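Local coordinates for CobC (Shigella flexneri 2a, PDB 6NRU), which probably hydrolyses alpha-ribazole 5'-phosphate and adenosylcobalamin 5'-phosphate, the latter yielding vitamin B12 during assembly of the cobalamin nucleotide loop, at residues Gly88-Arg93 and Ile117-Glu122; Ser23-Thr28 and Glu84-Asp89; Asn111-Ala116 and Pro167-Trp172. All coordinates share one frame; numbering follows the deposited sequence.

Contact 1 of 3, residues Gly88-Arg93 and Ile117-Glu122; sequences GDWEMR and IPTNGE
Within the mainly helical region that the histidine phosphatase fold carries between strands 76-78 and 146-151, a type II beta turn from Pro118 to Gly121 docks on the short 3-10 turn of Asp89 and Trp90. Gly121 N closes the beta turn on Pro118 O at 2.7 Å. The tight side is built on the indole of Trp90, whose side chain crosses those of Pro118 and Thr119 at about right angles. Pro118 CA sits 3.7 Å from the centroid of the six-membered ring of Trp90, a CH-pi contact over the face, and Pro118 CB lies 3.5 Å from Trp90 CE3. The amide N of Thr119 hovers over the same face. Trp90 NE1 and Thr119 OG1 both hydrogen-bond to Asp102 OD2, so one carboxylate oxygen fixes the turn of the indole and of the hydroxyl; Tyr106 and Trp109 pack edge-to-face with Trp90. Backbone meets backbone just as closely. Asp89 N donates to Thr119 O at 2.8 Å, almost straight (173°) and nearly along the C=O axis. Gly88 CA comes to 3.2 Å from Asn120 O, a fit made possible by the missing side chain, since the direction a CB would take is filled by the turn. Toward solvent the contact loosens. The side chains of Asp89 and Asn120 run side by side, pointing the same way, but carboxylate and amide planes are 75° apart. Asn120 ND2 reaches Asp89 OD2 at 2.7 Å in a weak bond bent to 128° at the hydrogen. A water completes this polar edge, donating to Asp89 OD1 at 3.2 Å and weakly accepting from Asn120 ND2.

Contact 2 of 3, residues Ser23-Thr28 and Glu84-Asp89; sequences SGHAPT and EMFFGD
The imidazole of His25 lies across the side chain of Phe86 at about a right angle, and both parts of that side chain touch it. Phe86 CB sits over the middle of the imidazole, 3.8 Å from the His25 centroid, as a CH-pi contact. Beyond it the phenyl ring turns its edge toward the same imidazole in an edge-to-face pair, with centroids of His25 and Phe86 5.2 Å apart and planes at 57°. Phe86 in turn has Gly88 N over one of its own faces. The imidazole edge is used differently: His25 NE2 donates to Glu84 O at 2.7 Å, a weak bond because the angle at hydrogen is only 125°. The backbone behind His25 is a type II' beta turn from Ser23 to Ala26, with Gly24 at its second position, and it packs against Glu84, the probable proton donor and acceptor of this histidine phosphatase fold. Glu84 CG stands anti to the backbone N (chi1 -176°), alongside the turn, 3.7 Å from Gly24 CA. A bend at chi2 folds the carboxylate back, so that OE1 accepts from Met85 N at 2.8 Å on its anti lone pair. Between nearest atoms, the Glu84 side chain is about 5 Å from that of His11, the likely phosphohistidine, and about 3 Å from a sulfate probably from the crystallisation liquor. Gly24 CA makes a CA-H...O contact with Met85 O at 3.2 Å, and Gly24 O accepts from Arg60. Farther along, Phe87 meets Gly24 CA with its ring edge and has CE of selenomethionine Met85 over one face. Glu91 OE2, from the following turn, accepts from both His25 N and Phe87 N.

Contact 3 of 3, residues Asn111-Ala116 and Pro167-Trp172; sequences NDWQHA and PAESMW
An offset edge-to-face tryptophan pair near the active-site region joins the loop after helix 103-111 to the 3-10 turn at Met171-Trp172, which follows helix 153-163. The two indoles reach tip to tip. Trp172 presents its pyrrole edge to the six-membered ring of Trp113, with the planes at 83° and the ring centroids 4.8 Å apart. The approach is offset toward the rim, and Trp172 NE1 leads it, 3.3 Å from Trp113 CH2. Trp113 takes the crowded first torsion (chi1 69°), its CG between backbone N and carbonyl carbon, and Gln114 CB lies over its opposite face. Selenomethionine Met171 adds an oblique Met-aromatic contact, its SE 4.4 Å from Trp113 CH2, while its CG packs over a face of Trp172. Phe124, at the start of helix 124-136, stacks edge-to-face with Trp113 and also touches Met171. Beside the indoles, Gln114, extended beyond CG, crosses Glu169 at about a right angle, and Gln114 NE2 comes 3.3 Å from Glu169 CB in plain packing. A water in the plane of the Trp113 ring accepts from Trp113 NE1 at 3.2 Å and donates to Glu169 OE2 at 2.5 Å. A bound di(hydroxyethyl)ether comes within about 3 Å of the Trp172 side chain, nearest atoms. No direct hydrogen bond spans the two segments: the direct contact is dispersion and an indole N-H edge over a pi face, and the polar link between Trp113 NE1 and the Glu169 carboxylate runs through water.

Overall arrangement
From the N terminus, contact 2 opens in the loop after helix 15-18 and closes at 84-89, bridging a span that holds helices 32-44 and 59-69 and strands 52-55 and 76-78. Contact 1 starts on its last residues, Gly88 and Asp89, and returns at 117-122, closing a loop round helices 95-101 and 103-111. Contact 3 opens inside that loop at 111-116 and closes at 167-172, so it crosses contact 1 while following contact 2 in series. Contacts 1 and 2 touch directly, as where Glu122 N meets Phe86 O. Together they tie the helical region to the active-site loops, while contact 3 ties it to the chain beyond helix 153-163.

Contact 1 of 3, residues Gly88-Arg93 and Ile117-Glu122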
loop_
_atom_site.group_PDB
_atom_site.type_symbol
_atom_site.label_atom_id
_atom_site.label_comp_id
_atom_site.label_asym_id
_atom_site.label_seq_id
_atom_site.Cartn_x
_atom_site.Cartn_y
_atom_site.Cartn_z
ATOM N N GLY A 88 5.258 1.343 -16.024
ATOM C CA GLY A 88 5.671 1.079 -17.394
ATOM C C GLY A 88 7.160 1.278 -17.598
ATOM O O GLY A 88 7.993 0.707 -16.885
ATOM N N ASP A 89 7.505 2.100 -18.594
ATOM C CA ASP A 89 8.906 2.333 -18.927
ATOM C C ASP A 89 9.634 3.139 -17.860
ATOM O O ASP A 89 10.870 3.164 -17.858
ATOM C CB ASP A 89 9.020 3.051 -20.275
ATOM C CG ASP A 89 8.706 2.143 -21.457
ATOM O OD1 ASP A 89 9.020 0.935 -21.394
ATOM O OD2 ASP A 89 8.153 2.643 -22.460
ATOM N N TRP A 90 8.905 3.791 -16.956
ATOM C CA TRP A 90 9.494 4.693 -15.974
ATOM C C TRP A 90 9.968 3.993 -14.707
ATOM O O TRP A 90 10.507 4.661 -13.820
ATOM C CB TRP A 90 8.491 5.786 -15.592
ATOM C CG TRP A 90 8.173 6.733 -16.703
ATOM C CD1 TRP A 90 8.787 6.810 -17.920
ATOM C CD2 TRP A 90 7.163 7.746 -16.700
ATOM N NE1 TRP A 90 8.219 7.807 -18.675
ATOM C CE2 TRP A 90 7.218 8.396 -17.948
ATOM C CE3 TRP A 90 6.216 8.165 -15.761
ATOM C CZ2 TRP A 90 6.361 9.442 -18.282
ATOM C CZ3 TRP A 90 5.366 9.205 -16.095
ATOM C CH2 TRP A 90 5.444 9.830 -17.345
ATOM N N GLU A 91 9.780 2.680 -14.593
ATOM C CA GLU A 91 10.156 1.979 -13.376
ATOM C C GLU A 91 11.673 1.864 -13.264
ATOM O O GLU A 91 12.392 1.814 -14.266
ATOM C CB GLU A 91 9.514 0.594 -13.340
ATOM C CG GLU A 91 8.026 0.616 -13.637
ATOM C CD GLU A 91 7.310 -0.644 -13.197
ATOM O OE1 GLU A 91 7.897 -1.741 -13.310
ATOM O OE2 GLU A 91 6.152 -0.536 -12.739
HETATM N N MSE A 92 12.152 1.827 -12.022
HETATM C CA MSE A 92 13.583 1.802 -11.708
HETATM C C MSE A 92 14.353 2.945 -12.361
HETATM O O MSE A 92 15.503 2.775 -12.765
HETATM C CB MSE A 92 14.204 0.465 -12.116
HETATM C CG MSE A 92 13.586 -0.726 -11.425
HETATM SE SE MSE A 92 13.553 -0.483 -9.494
HETATM C CE MSE A 92 15.373 -1.052 -9.063
ATOM N N ARG A 93 13.716 4.111 -12.457
ATOM C CA ARG A 93 14.336 5.288 -13.044
ATOM C C ARG A 93 14.014 6.502 -12.185
ATOM O O ARG A 93 13.018 6.529 -11.457
ATOM C CB ARG A 93 13.880 5.494 -14.496
ATOM C CG ARG A 93 14.404 4.422 -15.446
ATOM C CD ARG A 93 13.672 4.415 -16.777
ATOM N NE ARG A 93 14.020 5.564 -17.607
ATOM C CZ ARG A 93 13.358 5.919 -18.705
ATOM N NH1 ARG A 93 12.310 5.211 -19.108
ATOM N NH2 ARG A 93 13.742 6.983 -19.398
ATOM N N ILE A 117 -0.767 9.311 -18.490
ATOM C CA ILE A 117 -0.412 7.895 -18.417
ATOM C C ILE A 117 1.108 7.782 -18.408
ATOM O O ILE A 117 1.758 8.295 -19.334
ATOM C CB ILE A 117 -1.010 7.105 -19.591
ATOM C CG1 ILE A 117 -2.482 7.474 -19.800
ATOM C CG2 ILE A 117 -0.860 5.610 -19.360
ATOM C CD1 ILE A 117 -3.382 7.073 -18.657
ATOM N N PRO A 118 1.710 7.138 -17.407
ATOM C CA PRO A 118 3.146 6.846 -17.486
ATOM C C PRO A 118 3.454 6.024 -18.727
ATOM O O PRO A 118 2.688 5.137 -19.110
ATOM C CB PRO A 118 3.421 6.059 -16.200
ATOM C CG PRO A 118 2.338 6.468 -15.270
ATOM C CD PRO A 118 1.128 6.699 -16.128
ATOM N N THR A 119 4.588 6.333 -19.360
ATOM C CA THR A 119 4.928 5.761 -20.659
ATOM C C THR A 119 4.843 4.238 -20.656
ATOM O O THR A 119 5.637 3.562 -19.995
ATOM C CB THR A 119 6.323 6.216 -21.093
ATOM O OG1 THR A 119 6.331 7.641 -21.242
ATOM C CG2 THR A 119 6.701 5.573 -22.418
ATOM N N ASN A 120 3.866 3.704 -21.394
ATOM C CA ASN A 120 3.603 2.266 -21.470
ATOM C C ASN A 120 3.288 1.677 -20.097
ATOM O O ASN A 120 3.635 0.529 -19.806
ATOM C CB ASN A 120 4.764 1.515 -22.131
ATOM C CG ASN A 120 4.921 1.857 -23.603
ATOM O OD1 ASN A 120 3.949 2.199 -24.280
ATOM N ND2 ASN A 120 6.148 1.764 -24.108
ATOM N N GLY A 121 2.627 2.461 -19.249
ATOM C CA GLY A 121 2.188 1.985 -17.952
ATOM C C GLY A 121 0.696 2.155 -17.763
ATOM O O GLY A 121 -0.055 2.203 -18.742
ATOM N N GLU A 122 0.252 2.249 -16.513
ATOM C CA GLU A 122 -1.150 2.465 -16.188
ATOM C C GLU A 122 -1.324 3.823 -15.518
ATOM O O GLU A 122 -0.489 4.243 -14.708
ATOM C CB GLU A 122 -1.693 1.344 -15.288
ATOM C CG GLU A 122 -1.337 1.455 -13.808
ATOM C CD GLU A 122 -2.018 0.391 -12.957
ATOM O OE1 GLU A 122 -3.222 0.137 -13.171
ATOM O OE2 GLU A 122 -1.350 -0.186 -12.071
HETATM O O HOH W 1 7.923 -0.922 -23.719
#

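Contact 2 of 3, residues Ser23-Thr28 and Glu84-Asp89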
loop_
_atom_site.group_PDB
_atom_site.type_symbol
_atom_site.label_atom_id
_atom_site.label_comp_id
_atom_site.label_asym_id
_atom_site.label_seq_id
_atom_site.Cartn_x
_atom_site.Cartn_y
_atom_site.Cartn_z
ATOM N N SER A 23 9.252 3.003 -8.267
ATOM C CA SER A 23 9.271 1.575 -7.965
ATOM C C SER A 23 8.339 0.794 -8.887
ATOM O O SER A 23 8.794 -0.015 -9.704
ATOM C CB SER A 23 8.900 1.347 -6.497
ATOM O OG SER A 23 9.540 0.188 -5.998
ATOM N N GLY A 24 7.036 1.028 -8.765
ATOM C CA GLY A 24 6.093 0.336 -9.627
ATOM C C GLY A 24 6.087 -1.154 -9.363
ATOM O O GLY A 24 6.231 -1.615 -8.225
ATOM N N HIS A 25 5.924 -1.925 -10.433
ATOM C CA HIS A 25 5.870 -3.373 -10.323
ATOM C C HIS A 25 7.248 -4.020 -10.280
ATOM O O HIS A 25 7.332 -5.239 -10.099
ATOM C CB HIS A 25 5.063 -3.947 -11.490
ATOM C CG HIS A 25 3.583 -3.780 -11.339
ATOM N ND1 HIS A 25 2.673 -4.625 -11.938
ATOM C CD2 HIS A 25 2.855 -2.867 -10.653
ATOM C CE1 HIS A 25 1.448 -4.239 -11.627
ATOM N NE2 HIS A 25 1.531 -3.174 -10.849
ATOM N N ALA A 26 8.318 -3.243 -10.428
ATOM C CA ALA A 26 9.654 -3.815 -10.493
ATOM C C ALA A 26 10.013 -4.494 -9.172
ATOM O O ALA A 26 9.642 -4.004 -8.101
ATOM C CB ALA A 26 10.681 -2.733 -10.821
ATOM N N PRO A 27 10.731 -5.623 -9.211
ATOM C CA PRO A 27 11.101 -6.339 -7.968
ATOM C C PRO A 27 12.296 -5.716 -7.257
ATOM O O PRO A 27 13.417 -6.233 -7.255
ATOM C CB PRO A 27 11.396 -7.751 -8.483
ATOM C CG PRO A 27 11.913 -7.531 -9.865
ATOM C CD PRO A 27 11.143 -6.362 -10.419
ATOM N N THR A 28 12.064 -4.572 -6.621
ATOM C CA THR A 28 13.202 -4.042 -5.879
ATOM C C THR A 28 13.238 -4.636 -4.471
ATOM O O THR A 28 12.190 -4.794 -3.836
ATOM C CB THR A 28 13.133 -2.521 -5.798
ATOM O OG1 THR A 28 14.102 -2.044 -4.857
ATOM C CG2 THR A 28 11.744 -2.075 -5.373
ATOM N N GLU A 84 1.088 -2.073 -6.410
ATOM C CA GLU A 84 1.526 -0.729 -6.746
ATOM C C GLU A 84 1.104 -0.390 -8.171
ATOM O O GLU A 84 0.886 -1.273 -9.006
ATOM C CB GLU A 84 3.048 -0.623 -6.592
ATOM C CG GLU A 84 3.643 0.761 -6.823
ATOM C CD GLU A 84 3.022 1.826 -5.939
ATOM O OE1 GLU A 84 2.021 2.444 -6.357
ATOM O OE2 GLU A 84 3.538 2.044 -4.825
HETATM N N MSE A 85 0.957 0.904 -8.438
HETATM C CA MSE A 85 0.699 1.381 -9.785
HETATM C C MSE A 85 1.805 0.911 -10.719
HETATM O O MSE A 85 2.973 0.882 -10.332
HETATM C CB MSE A 85 0.603 2.904 -9.800
HETATM C CG MSE A 85 -0.230 3.467 -10.929
HETATM SE SE MSE A 85 -0.411 5.404 -10.787
HETATM C CE MSE A 85 1.068 5.927 -11.941
ATOM N N PHE A 86 1.442 0.532 -11.941
ATOM C CA PHE A 86 2.413 0.079 -12.932
ATOM C C PHE A 86 2.909 1.284 -13.727
ATOM O O PHE A 86 2.159 1.870 -14.515
ATOM C CB PHE A 86 1.799 -0.974 -13.849
ATOM C CG PHE A 86 2.711 -1.411 -14.953
ATOM C CD1 PHE A 86 3.946 -1.970 -14.667
ATOM C CD2 PHE A 86 2.342 -1.259 -16.278
ATOM C CE1 PHE A 86 4.792 -2.370 -15.679
ATOM C CE2 PHE A 86 3.185 -1.659 -17.295
ATOM C CZ PHE A 86 4.411 -2.214 -16.995
ATOM N N PHE A 87 4.172 1.651 -13.526
ATOM C CA PHE A 87 4.743 2.839 -14.148
ATOM C C PHE A 87 5.340 2.572 -15.525
ATOM O O PHE A 87 5.885 3.497 -16.137
ATOM C CB PHE A 87 5.808 3.448 -13.229
ATOM C CG PHE A 87 5.260 4.431 -12.230
ATOM C CD1 PHE A 87 4.985 5.739 -12.603
ATOM C CD2 PHE A 87 5.025 4.050 -10.918
ATOM C CE1 PHE A 87 4.484 6.648 -11.686
ATOM C CE2 PHE A 87 4.522 4.953 -9.995
ATOM C CZ PHE A 87 4.252 6.253 -10.379
ATOM N N GLY A 88 5.258 1.343 -16.024
ATOM C CA GLY A 88 5.671 1.079 -17.394
ATOM C C GLY A 88 7.160 1.278 -17.598
ATOM O O GLY A 88 7.993 0.707 -16.885
ATOM N N ASP A 89 7.505 2.100 -18.594
ATOM C CA ASP A 89 8.906 2.333 -18.927
ATOM C C ASP A 89 9.634 3.139 -17.860
ATOM O O ASP A 89 10.870 3.164 -17.858
ATOM C CB ASP A 89 9.020 3.051 -20.275
ATOM C CG ASP A 89 8.706 2.143 -21.457
ATOM O OD1 ASP A 89 9.020 0.935 -21.394
ATOM O OD2 ASP A 89 8.153 2.643 -22.460
#

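Contact 3 of 3, residues Asn111-Ala116 and Pro167-Trp172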
loop_
_atom_site.group_PDB
_atom_site.type_symbol
_atom_site.label_atom_id
_atom_site.label_comp_id
_atom_site.label_asym_id
_atom_site.label_seq_id
_atom_site.Cartn_x
_atom_site.Cartn_y
_atom_site.Cartn_z
ATOM N N ASN A 111 2.686 17.531 -14.493
ATOM C CA ASN A 111 1.724 18.625 -14.503
ATOM C C ASN A 111 0.274 18.156 -14.429
ATOM O O ASN A 111 -0.618 18.990 -14.242
ATOM C CB ASN A 111 1.916 19.489 -15.758
ATOM C CG ASN A 111 3.261 20.198 -15.783
ATOM O OD1 ASN A 111 3.966 20.262 -14.775
ATOM N ND2 ASN A 111 3.621 20.737 -16.941
ATOM N N ASP A 112 0.015 16.854 -14.560
ATOM C CA ASP A 112 -1.343 16.320 -14.554
ATOM C C ASP A 112 -1.264 14.843 -14.162
ATOM O O ASP A 112 -1.557 13.945 -14.947
ATOM C CB ASP A 112 -2.031 16.495 -15.910
ATOM C CG ASP A 112 -3.517 16.187 -15.856
ATOM O OD1 ASP A 112 -4.050 15.977 -14.743
ATOM O OD2 ASP A 112 -4.152 16.153 -16.932
ATOM N N TRP A 113 -0.872 14.593 -12.909
ATOM C CA TRP A 113 -0.674 13.228 -12.435
ATOM C C TRP A 113 -1.966 12.423 -12.393
ATOM O O TRP A 113 -1.911 11.190 -12.347
ATOM C CB TRP A 113 -0.043 13.242 -11.041
ATOM C CG TRP A 113 -0.972 13.757 -9.995
ATOM C CD1 TRP A 113 -1.136 15.056 -9.612
ATOM C CD2 TRP A 113 -1.888 12.989 -9.209
ATOM N NE1 TRP A 113 -2.091 15.142 -8.628
ATOM C CE2 TRP A 113 -2.569 13.885 -8.363
ATOM C CE3 TRP A 113 -2.197 11.628 -9.136
ATOM C CZ2 TRP A 113 -3.538 13.464 -7.455
ATOM C CZ3 TRP A 113 -3.159 11.213 -8.232
ATOM C CH2 TRP A 113 -3.817 12.127 -7.405
ATOM N N GLN A 114 -3.121 13.081 -12.405
ATOM C CA GLN A 114 -4.374 12.360 -12.248
ATOM C C GLN A 114 -4.877 11.744 -13.543
ATOM O O GLN A 114 -5.692 10.817 -13.489
ATOM C CB GLN A 114 -5.447 13.286 -11.686
ATOM C CG GLN A 114 -6.390 12.596 -10.733
ATOM C CD GLN A 114 -6.932 13.541 -9.695
ATOM O OE1 GLN A 114 -6.510 14.694 -9.612
ATOM N NE2 GLN A 114 -7.873 13.061 -8.892
ATOM N N HIS A 115 -4.467 12.312 -14.670
ATOM C CA HIS A 115 -4.890 11.833 -15.972
ATOM C C HIS A 115 -3.832 11.393 -16.973
ATOM O O HIS A 115 -4.132 10.664 -17.892
ATOM C CB HIS A 115 -5.800 12.867 -16.609
ATOM C CG HIS A 115 -6.951 13.259 -15.747
ATOM N ND1 HIS A 115 -6.907 14.335 -14.896
ATOM C CD2 HIS A 115 -8.178 12.719 -15.610
ATOM C CE1 HIS A 115 -8.057 14.436 -14.266
ATOM N NE2 HIS A 115 -8.848 13.471 -14.687
ATOM N N ALA A 116 -2.604 11.833 -16.794
ATOM C CA ALA A 116 -1.523 11.466 -17.697
ATOM C C ALA A 116 -1.056 10.041 -17.421
ATOM O O ALA A 116 -0.955 9.616 -16.265
ATOM C CB ALA A 116 -0.356 12.442 -17.556
ATOM N N PRO A 167 -12.781 12.217 -2.555
ATOM C CA PRO A 167 -12.324 11.937 -3.920
ATOM C C PRO A 167 -10.917 11.364 -3.934
ATOM O O PRO A 167 -10.161 11.459 -2.964
ATOM C CB PRO A 167 -12.371 13.310 -4.605
ATOM C CG PRO A 167 -12.339 14.298 -3.490
ATOM C CD PRO A 167 -13.084 13.646 -2.365
ATOM N N ALA A 168 -10.567 10.759 -5.070
ATOM C CA ALA A 168 -9.272 10.099 -5.183
ATOM C C ALA A 168 -8.118 11.083 -5.051
ATOM O O ALA A 168 -7.021 10.696 -4.634
ATOM C CB ALA A 168 -9.181 9.349 -6.510
ATOM N N GLU A 169 -8.346 12.356 -5.385
ATOM C CA GLU A 169 -7.267 13.339 -5.360
ATOM C C GLU A 169 -6.755 13.576 -3.944
ATOM O O GLU A 169 -5.553 13.784 -3.736
ATOM C CB GLU A 169 -7.744 14.653 -5.980
ATOM C CG GLU A 169 -6.842 15.842 -5.691
ATOM C CD GLU A 169 -7.246 17.089 -6.456
ATOM O OE1 GLU A 169 -8.460 17.297 -6.665
ATOM O OE2 GLU A 169 -6.347 17.863 -6.848
ATOM N N SER A 170 -7.648 13.546 -2.957
ATOM C CA SER A 170 -7.289 13.835 -1.575
ATOM C C SER A 170 -6.632 12.655 -0.865
ATOM O O SER A 170 -6.622 12.621 0.370
ATOM C CB SER A 170 -8.527 14.287 -0.799
ATOM O OG SER A 170 -9.533 13.294 -0.841
HETATM N N MSE A 171 -6.086 11.696 -1.606
HETATM C CA MSE A 171 -5.348 10.592 -1.008
HETATM C C MSE A 171 -4.081 11.096 -0.338
HETATM O O MSE A 171 -3.527 10.437 0.538
HETATM C CB MSE A 171 -4.988 9.549 -2.062
HETATM C CG MSE A 171 -4.198 10.118 -3.222
HETATM SE SE MSE A 171 -3.719 8.766 -4.532
HETATM C CE MSE A 171 -2.124 8.028 -3.682
ATOM N N TRP A 172 -3.628 12.274 -0.759
ATOM C CA TRP A 172 -2.365 12.829 -0.296
ATOM C C TRP A 172 -2.473 13.531 1.048
ATOM O O TRP A 172 -1.464 14.058 1.533
ATOM C CB TRP A 172 -1.809 13.788 -1.347
ATOM C CG TRP A 172 -1.616 13.121 -2.663
ATOM C CD1 TRP A 172 -2.379 13.280 -3.782
ATOM C CD2 TRP A 172 -0.604 12.163 -2.999
ATOM N NE1 TRP A 172 -1.898 12.489 -4.798
ATOM C CE2 TRP A 172 -0.809 11.794 -4.342
ATOM C CE3 TRP A 172 0.458 11.587 -2.296
ATOM C CZ2 TRP A 172 0.009 10.876 -4.996
ATOM C CZ3 TRP A 172 1.267 10.675 -2.945
ATOM C CH2 TRP A 172 1.038 10.329 -4.281
HETATM O O HOH W 2 -3.943 17.042 -6.877
#